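N-acetylglucosaminidase (Paenibacillus barengoltzii, PDB 6INX) probably hydrolyses glycosidic bonds of N-acetylglucosamine-containing sugars, as a TIM-barrel enzyme of glycoside hydrolase family 18. Local coordinates at residues L133-R138 against Q174-F179; T168-V173 against A223-E228. All coordinates share one frame; numbering follows the deposited sequence.

Interaction 1: L133-R138 against Q174-F179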
ATOM      1  N   LEU A 133       5.880 -21.432  17.003  1.00  9.95           N
ATOM      2  CA  LEU A 133       4.537 -21.951  17.246  1.00 10.28           C
ATOM      3  C   LEU A 133       4.178 -23.053  16.251  1.00  9.28           C
ATOM      4  O   LEU A 133       3.682 -24.121  16.639  1.00  9.68           O
ATOM      5  CB  LEU A 133       3.526 -20.800  17.181  1.00 10.61           C
ATOM      6  CG  LEU A 133       2.042 -21.198  17.209  1.00 10.58           C
ATOM      7  CD1 LEU A 133       1.692 -21.823  18.557  1.00 12.84           C
ATOM      8  CD2 LEU A 133       1.099 -20.023  16.885  1.00 11.64           C
ATOM      9  N   LEU A 134       4.380 -22.790  14.952  1.00  9.31           N
ATOM     10  CA  LEU A 134       4.018 -23.776  13.940  1.00  8.94           C
ATOM     11  C   LEU A 134       4.883 -25.023  14.041  1.00 11.91           C
ATOM     12  O   LEU A 134       4.396 -26.135  13.819  1.00 10.98           O
ATOM     13  CB  LEU A 134       4.123 -23.154  12.544  1.00 10.22           C
ATOM     14  CG  LEU A 134       3.093 -22.060  12.262  1.00 11.25           C
ATOM     15  CD1 LEU A 134       3.412 -21.347  10.953  1.00 12.24           C
ATOM     16  CD2 LEU A 134       1.708 -22.659  12.216  1.00 13.26           C
ATOM     17  N   ARG A 135       6.171 -24.857  14.347  1.00 10.35           N
ATOM     18  CA  ARG A 135       7.035 -26.019  14.537  1.00 12.96           C
ATOM     19  C   ARG A 135       6.509 -26.895  15.667  1.00 11.51           C
ATOM     20  O   ARG A 135       6.409 -28.119  15.531  1.00 12.88           O
ATOM     21  CB  ARG A 135       8.461 -25.559  14.844  1.00 14.85           C
ATOM     22  CG  ARG A 135       9.430 -26.723  15.061  1.00 16.42           C
ATOM     23  CD  ARG A 135      10.819 -26.280  15.505  1.00 22.43           C
ATOM     24  NE  ARG A 135      11.323 -25.154  14.733  1.00 33.21           N
ATOM     25  CZ  ARG A 135      12.580 -24.725  14.779  1.00 36.35           C
ATOM     26  NH1 ARG A 135      13.459 -25.339  15.561  1.00 38.02           N
ATOM     27  NH2 ARG A 135      12.956 -23.686  14.045  1.00 35.76           N
ATOM     28  N   THR A 136       6.132 -26.270  16.788  1.00 10.20           N
ATOM     29  CA  THR A 136       5.663 -27.028  17.944  1.00 10.91           C
ATOM     30  C   THR A 136       4.333 -27.712  17.649  1.00 11.26           C
ATOM     31  O   THR A 136       4.104 -28.859  18.049  1.00 11.66           O
ATOM     32  CB  THR A 136       5.510 -26.069  19.126  1.00 11.87           C
ATOM     33  OG1 THR A 136       6.770 -25.444  19.385  1.00 16.17           O
ATOM     34  CG2 THR A 136       5.053 -26.801  20.375  1.00 12.36           C
ATOM     35  N   MET A 137       3.442 -27.020  16.941  1.00 11.19           N
ATOM     36  CA  MET A 137       2.164 -27.618  16.585  1.00 11.20           C
ATOM     37  C   MET A 137       2.350 -28.773  15.606  1.00  9.91           C
ATOM     38  O   MET A 137       1.695 -29.815  15.738  1.00 10.57           O
ATOM     39  CB  MET A 137       1.256 -26.546  15.985  1.00 11.23           C
ATOM     40  CG  MET A 137       0.807 -25.468  16.988  1.00 13.46           C
ATOM     41  SD  MET A 137      -0.350 -24.273  16.262  1.00 14.86           S
ATOM     42  CE  MET A 137      -1.663 -25.418  15.791  1.00 15.63           C
ATOM     43  N   ARG A 138       3.233 -28.603  14.620  1.00 11.70           N
ATOM     44  CA  ARG A 138       3.521 -29.691  13.690  1.00 12.06           C
ATOM     45  C   ARG A 138       4.122 -30.890  14.412  1.00 12.09           C
ATOM     46  O   ARG A 138       3.745 -32.033  14.142  1.00 12.15           O
ATOM     47  CB  ARG A 138       4.449 -29.196  12.578  1.00 13.39           C
ATOM     48  CG  ARG A 138       5.087 -30.320  11.755  1.00 13.41           C
ATOM     49  CD  ARG A 138       4.049 -31.238  11.133  1.00 15.69           C
ATOM     50  NE  ARG A 138       3.411 -30.599  10.000  1.00 15.34           N
ATOM     51  CZ  ARG A 138       2.353 -31.083   9.355  1.00 16.40           C
ATOM     52  NH1 ARG A 138       1.791 -32.221   9.738  1.00 16.81           N
ATOM     53  NH2 ARG A 138       1.852 -30.410   8.331  1.00 17.20           N
ATOM     54  N   GLN A 174       7.198 -22.442   5.979  1.00 14.11           N
ATOM     55  CA  GLN A 174       6.617 -23.364   5.004  1.00 14.05           C
ATOM     56  C   GLN A 174       6.995 -24.812   5.282  1.00 14.32           C
ATOM     57  O   GLN A 174       6.241 -25.726   4.926  1.00 13.89           O
ATOM     58  CB  GLN A 174       7.005 -22.965   3.576  1.00 16.04           C
ATOM     59  CG  GLN A 174       8.502 -23.012   3.298  1.00 16.66           C
ATOM     60  CD  GLN A 174       8.997 -24.394   2.896  1.00 18.11           C
ATOM     61  OE1 GLN A 174       8.217 -25.255   2.493  1.00 18.56           O
ATOM     62  NE2 GLN A 174      10.303 -24.611   3.019  1.00 24.70           N
ATOM     63  N   ARG A 175       8.149 -25.038   5.922  1.00 14.52           N
ATOM     64  CA  ARG A 175       8.635 -26.396   6.141  1.00 16.14           C
ATOM     65  C   ARG A 175       7.674 -27.217   6.996  1.00 15.71           C
ATOM     66  O   ARG A 175       7.624 -28.446   6.868  1.00 16.78           O
ATOM     67  CB  ARG A 175      10.031 -26.325   6.769  1.00 19.09           C
ATOM     68  CG  ARG A 175      10.282 -27.240   7.940  1.00 29.63           C
ATOM     69  CD  ARG A 175      11.643 -26.933   8.566  1.00 31.22           C
ATOM     70  NE  ARG A 175      11.889 -27.731   9.766  1.00 34.55           N
ATOM     71  CZ  ARG A 175      12.496 -28.916   9.763  1.00 34.64           C
ATOM     72  NH1 ARG A 175      12.921 -29.445   8.622  1.00 36.57           N
ATOM     73  NH2 ARG A 175      12.678 -29.572  10.902  1.00 37.43           N
ATOM     74  N   TYR A 176       6.884 -26.563   7.846  1.00 14.78           N
ATOM     75  CA  TYR A 176       5.998 -27.260   8.770  1.00 13.50           C
ATOM     76  C   TYR A 176       4.579 -27.410   8.247  1.00 12.04           C
ATOM     77  O   TYR A 176       3.745 -28.016   8.926  1.00 14.70           O
ATOM     78  CB  TYR A 176       5.979 -26.531  10.117  1.00 13.26           C
ATOM     79  CG  TYR A 176       7.375 -26.347  10.629  1.00 14.74           C
ATOM     80  CD1 TYR A 176       8.127 -27.441  11.020  1.00 14.81           C
ATOM     81  CD2 TYR A 176       7.965 -25.091  10.664  1.00 15.79           C
ATOM     82  CE1 TYR A 176       9.421 -27.287  11.467  1.00 17.34           C
ATOM     83  CE2 TYR A 176       9.264 -24.929  11.112  1.00 16.96           C
ATOM     84  CZ  TYR A 176       9.983 -26.034  11.507  1.00 19.55           C
ATOM     85  OH  TYR A 176      11.278 -25.881  11.945  1.00 23.98           O
ATOM     86  N   LEU A 177       4.297 -26.923   7.041  1.00 10.88           N
ATOM     87  CA  LEU A 177       2.934 -26.824   6.540  1.00 11.38           C
ATOM     88  C   LEU A 177       2.720 -27.705   5.317  1.00 12.74           C
ATOM     89  O   LEU A 177       3.608 -27.836   4.466  1.00 14.08           O
ATOM     90  CB  LEU A 177       2.632 -25.388   6.135  1.00 10.82           C
ATOM     91  CG  LEU A 177       2.859 -24.360   7.237  1.00 13.68           C
ATOM     92  CD1 LEU A 177       2.520 -22.990   6.688  1.00 12.91           C
ATOM     93  CD2 LEU A 177       2.029 -24.709   8.474  1.00 10.67           C
ATOM     94  N   ASP A 178       1.526 -28.289   5.227  1.00 11.62           N
ATOM     95  CA  ASP A 178       1.153 -29.004   4.009  1.00 11.74           C
ATOM     96  C   ASP A 178       0.986 -28.044   2.846  1.00 14.51           C
ATOM     97  O   ASP A 178       1.374 -28.355   1.713  1.00 14.32           O
ATOM     98  CB  ASP A 178      -0.137 -29.790   4.231  1.00 13.84           C
ATOM     99  CG  ASP A 178       0.033 -30.910   5.227  1.00 15.99           C
ATOM    100  OD1 ASP A 178       0.353 -32.039   4.804  1.00 16.88           O
ATOM    101  OD2 ASP A 178      -0.130 -30.668   6.431  1.00 13.73           O
ATOM    102  N   PHE A 179       0.380 -26.888   3.098  1.00 12.39           N
ATOM    103  CA  PHE A 179       0.349 -25.816   2.114  1.00 11.90           C
ATOM    104  C   PHE A 179       0.075 -24.498   2.823  1.00 11.49           C
ATOM    105  O   PHE A 179      -0.262 -24.463   4.013  1.00 13.01           O
ATOM    106  CB  PHE A 179      -0.635 -26.074   0.961  1.00 17.27           C
ATOM    107  CG  PHE A 179      -2.038 -26.421   1.387  1.00 14.69           C
ATOM    108  CD1 PHE A 179      -2.476 -27.736   1.345  1.00 19.89           C
ATOM    109  CD2 PHE A 179      -2.939 -25.440   1.769  1.00 17.96           C
ATOM    110  CE1 PHE A 179      -3.773 -28.064   1.702  1.00 20.34           C
ATOM    111  CE2 PHE A 179      -4.242 -25.764   2.129  1.00 19.29           C
ATOM    112  CZ  PHE A 179      -4.656 -27.077   2.094  1.00 20.15           C
TER

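Interaction 2: T168-V173 against A223-E228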
ATOM      1  N   THR A 168       6.930 -12.275   9.014  1.00 11.42           N
ATOM      2  CA  THR A 168       7.093 -13.718   9.159  1.00 11.19           C
ATOM      3  C   THR A 168       8.439 -14.147   8.584  1.00 12.11           C
ATOM      4  O   THR A 168       9.166 -13.352   7.978  1.00 13.23           O
ATOM      5  CB  THR A 168       5.985 -14.477   8.423  1.00 10.70           C
ATOM      6  OG1 THR A 168       5.986 -14.078   7.050  1.00 11.29           O
ATOM      7  CG2 THR A 168       4.623 -14.155   9.015  1.00 10.31           C
ATOM      8  N   GLU A 169       8.751 -15.423   8.777  1.00 11.67           N
ATOM      9  CA  GLU A 169       9.933 -16.084   8.214  1.00 12.14           C
ATOM     10  C   GLU A 169       9.444 -17.198   7.291  1.00 11.88           C
ATOM     11  O   GLU A 169       9.524 -18.373   7.643  1.00 12.35           O
ATOM     12  CB  GLU A 169      10.808 -16.670   9.349  1.00 14.59           C
ATOM     13  CG  GLU A 169      11.240 -15.679  10.417  1.00 14.35           C
ATOM     14  CD  GLU A 169      11.906 -16.340  11.634  1.00 17.27           C
ATOM     15  OE1 GLU A 169      11.604 -17.511  11.963  1.00 17.89           O
ATOM     16  OE2 GLU A 169      12.741 -15.674  12.279  1.00 21.16           O
ATOM     17  N   MET A 170       8.931 -16.829   6.112  1.00 12.89           N
ATOM     18  CA  MET A 170       8.162 -17.789   5.325  1.00 10.68           C
ATOM     19  C   MET A 170       9.002 -18.969   4.848  1.00 13.69           C
ATOM     20  O   MET A 170       8.470 -20.072   4.698  1.00 13.39           O
ATOM     21  CB  MET A 170       7.458 -17.096   4.159  1.00 11.92           C
ATOM     22  CG  MET A 170       6.218 -16.293   4.580  1.00 13.08           C
ATOM     23  SD  MET A 170       5.023 -17.208   5.594  1.00 14.07           S
ATOM     24  CE  MET A 170       4.765 -18.642   4.541  1.00 14.20           C
ATOM     25  N   ALA A 171      10.304 -18.771   4.629  1.00 13.75           N
ATOM     26  CA  ALA A 171      11.144 -19.888   4.210  1.00 14.63           C
ATOM     27  C   ALA A 171      11.227 -20.951   5.295  1.00 16.59           C
ATOM     28  O   ALA A 171      11.350 -22.142   4.990  1.00 17.41           O
ATOM     29  CB  ALA A 171      12.543 -19.383   3.858  1.00 16.88           C
ATOM     30  N   GLU A 172      11.158 -20.537   6.563  1.00 13.81           N
ATOM     31  CA  GLU A 172      11.126 -21.486   7.671  1.00 14.13           C
ATOM     32  C   GLU A 172       9.709 -21.993   7.916  1.00 15.13           C
ATOM     33  O   GLU A 172       9.489 -23.195   8.098  1.00 17.48           O
ATOM     34  CB  GLU A 172      11.659 -20.813   8.935  1.00 18.02           C
ATOM     35  CG  GLU A 172      13.103 -20.342   8.847  1.00 23.27           C
ATOM     36  CD  GLU A 172      14.069 -21.477   8.570  1.00 29.55           C
ATOM     37  OE1 GLU A 172      14.907 -21.335   7.654  1.00 38.35           O
ATOM     38  OE2 GLU A 172      13.983 -22.515   9.260  1.00 35.71           O
ATOM     39  N   VAL A 173       8.743 -21.074   7.940  1.00 13.79           N
ATOM     40  CA  VAL A 173       7.342 -21.414   8.192  1.00 14.65           C
ATOM     41  C   VAL A 173       6.870 -22.539   7.272  1.00 14.39           C
ATOM     42  O   VAL A 173       6.207 -23.492   7.708  1.00 13.49           O
ATOM     43  CB  VAL A 173       6.477 -20.152   8.022  1.00 13.67           C
ATOM     44  CG1 VAL A 173       5.009 -20.501   7.830  1.00 16.38           C
ATOM     45  CG2 VAL A 173       6.686 -19.187   9.202  1.00 14.65           C
ATOM     46  N   ALA A 223      10.109 -15.287  -1.228  1.00 15.69           N
ATOM     47  CA  ALA A 223      10.353 -15.457   0.196  1.00 14.52           C
ATOM     48  C   ALA A 223      10.688 -16.897   0.561  1.00 17.16           C
ATOM     49  O   ALA A 223      11.074 -17.156   1.706  1.00 18.11           O
ATOM     50  CB  ALA A 223       9.139 -14.961   0.994  1.00 14.41           C
ATOM     51  N   GLY A 224      10.550 -17.836  -0.373  1.00 15.71           N
ATOM     52  CA  GLY A 224      10.965 -19.202  -0.148  1.00 14.94           C
ATOM     53  C   GLY A 224       9.866 -20.236   0.006  1.00 15.12           C
ATOM     54  O   GLY A 224      10.157 -21.351   0.451  1.00 18.10           O
ATOM     55  N   VAL A 225       8.628 -19.927  -0.360  1.00 14.79           N
ATOM     56  CA  VAL A 225       7.538 -20.900  -0.324  1.00 12.86           C
ATOM     57  C   VAL A 225       7.541 -21.652  -1.650  1.00 15.81           C
ATOM     58  O   VAL A 225       7.445 -21.011  -2.708  1.00 14.87           O
ATOM     59  CB  VAL A 225       6.181 -20.238  -0.080  1.00 12.79           C
ATOM     60  CG1 VAL A 225       5.095 -21.307  -0.034  1.00 14.53           C
ATOM     61  CG2 VAL A 225       6.206 -19.415   1.204  1.00 14.40           C
ATOM     62  N   PRO A 226       7.641 -22.974  -1.645  1.00 14.44           N
ATOM     63  CA  PRO A 226       7.593 -23.723  -2.906  1.00 16.38           C
ATOM     64  C   PRO A 226       6.254 -23.530  -3.600  1.00 17.99           C
ATOM     65  O   PRO A 226       5.204 -23.477  -2.957  1.00 15.33           O
ATOM     66  CB  PRO A 226       7.776 -25.178  -2.462  1.00 18.08           C
ATOM     67  CG  PRO A 226       8.397 -25.106  -1.097  1.00 19.06           C
ATOM     68  CD  PRO A 226       7.868 -23.843  -0.477  1.00 17.18           C
ATOM     69  N   LYS A 227       6.293 -23.436  -4.934  1.00 17.17           N
ATOM     70  CA  LYS A 227       5.058 -23.245  -5.691  1.00 16.61           C
ATOM     71  C   LYS A 227       4.047 -24.345  -5.399  1.00 15.96           C
ATOM     72  O   LYS A 227       2.838 -24.086  -5.324  1.00 18.00           O
ATOM     73  CB  LYS A 227       5.372 -23.225  -7.184  1.00 19.76           C
ATOM     74  CG  LYS A 227       6.038 -21.960  -7.627  1.00 26.39           C
ATOM     75  CD  LYS A 227       5.823 -21.770  -9.103  1.00 27.87           C
ATOM     76  CE  LYS A 227       5.539 -20.331  -9.394  1.00 32.24           C
ATOM     77  NZ  LYS A 227       6.607 -19.440  -8.861  1.00 40.12           N
ATOM     78  N   GLU A 228       4.514 -25.585  -5.250  1.00 19.61           N
ATOM     79  CA  GLU A 228       3.606 -26.702  -5.020  1.00 19.95           C
ATOM     80  C   GLU A 228       2.888 -26.615  -3.681  1.00 19.17           C
ATOM     81  O   GLU A 228       1.987 -27.426  -3.427  1.00 22.01           O
ATOM     82  CB  GLU A 228       4.351 -28.036  -5.146  1.00 26.46           C
ATOM     83  CG  GLU A 228       5.376 -28.284  -4.057  1.00 25.64           C
ATOM     84  CD  GLU A 228       6.779 -27.865  -4.467  1.00 29.54           C
ATOM     85  OE1 GLU A 228       7.744 -28.444  -3.923  1.00 36.84           O
ATOM     86  OE2 GLU A 228       6.922 -26.962  -5.329  1.00 26.13           O
TER
HETATM   87  O   HOH W   1      11.667 -15.874   4.015  1.00 26.44           O

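Interaction 1: L133-R138 against Q174-F179
Arg138 holds the backbone of Tyr176 side-on: NE and NH2 both donate to Tyr176 O, NE at 2.8 Å and NH2 at 3.1 Å, reaching the oxygen from the same face of its carbonyl plane. The chain bends at chi2 (57°) and chi3 (75°), the latter setting NE towards Tyr176 O. Arg138 NH2 also forms a salt bridge with Asp178 OD2 at 2.8 Å; OD2 lies in the guanidinium plane, whereas NH2 approaches it from above the carboxylate plane. Asp178 is anchored in turn by His151 and the backbone of Leu154, while Arg138 NH1 pairs with Asp142 and Tyr152 O. An alanine here would probably leave Tyr176 O without its two arginine donors and the carboxylates of Asp178 and Asp142 without this buried positive partner. Further out, the Tyr176 ring lies between two arginine chains: Arg135 CB covers one face as a CH-pi contact, 3.8 Å from the ring centroid, and Arg175 CG sits over the centre of the other. Arg175 NE donates to Tyr176 OH at 2.9 Å. Leu134 CD2 meets Leu177 CD2 at 4.3 Å. The contact ties helix 126-148 to the loop entering barrel strand 179-183, with Leu134 also on strand 105-109 and Leu177 on strand 153-159.

Interaction 2: T168-V173 against A223-E228
Met170 and Val225 make the closest side-chain to side-chain approach: the methionine methyl CE lies 3.7 Å from Val225 CG2, and the same methyl of the valine also touches Met170 CB at 4.0 Å. Bends at chi2 (-51°) and chi3 (-53°) curl the thioether chain, the latter placing CE beside the valine. Next to this pair, Met170 CB packs on Ala223 CB at 4.2 Å. Towards the exposed side, Ala171 CB rests 3.4 Å from Ala223 O. That oxygen is linked to Ala171 N through a water, which donates to Ala223 O at 2.7 Å and accepts from Ala171 N at 3.3 Å. Gly224 ends helix 213-222 in a Schellman motif; its positive phi (109°) suits glycine, and a CB there would also clash with Ala171 CB. Glu169 occupies the N-cap position of helix 170-173, and its OE1 bonds to Thr131 of helix 126-148. Phe220, Tyr164 and Ile165 touch Met170, with Phe220 also against Val225 and Ile165 against Ala223. The chemistry is therefore mainly apolar on the buried side, which implies a modest contact whose backbone polar groups are joined through water rather than by a direct hydrogen bond or a charge pair.

The centres of interactions 1 and 2 lie about 11 Å apart, on the same side of the chain's centre and each about 17 Å from it. Their segments alternate along the chain: 133-138, 168-173, 174-179, then 223-228. Because 168-173 runs directly into 174-179, one continuous run from helix 170-173 to strand 179-183 packs first on the loop that follows helix 213-222 and then on helix 126-148. The two contacts also touch directly, Leu134 CD1 against Val173 CG1 at 3.6 Å and Gln174 against Gly224 and Pro226. Together they join consecutive parts of the outer layer around the parallel barrel strands 153-159, 179-183 and 230-235.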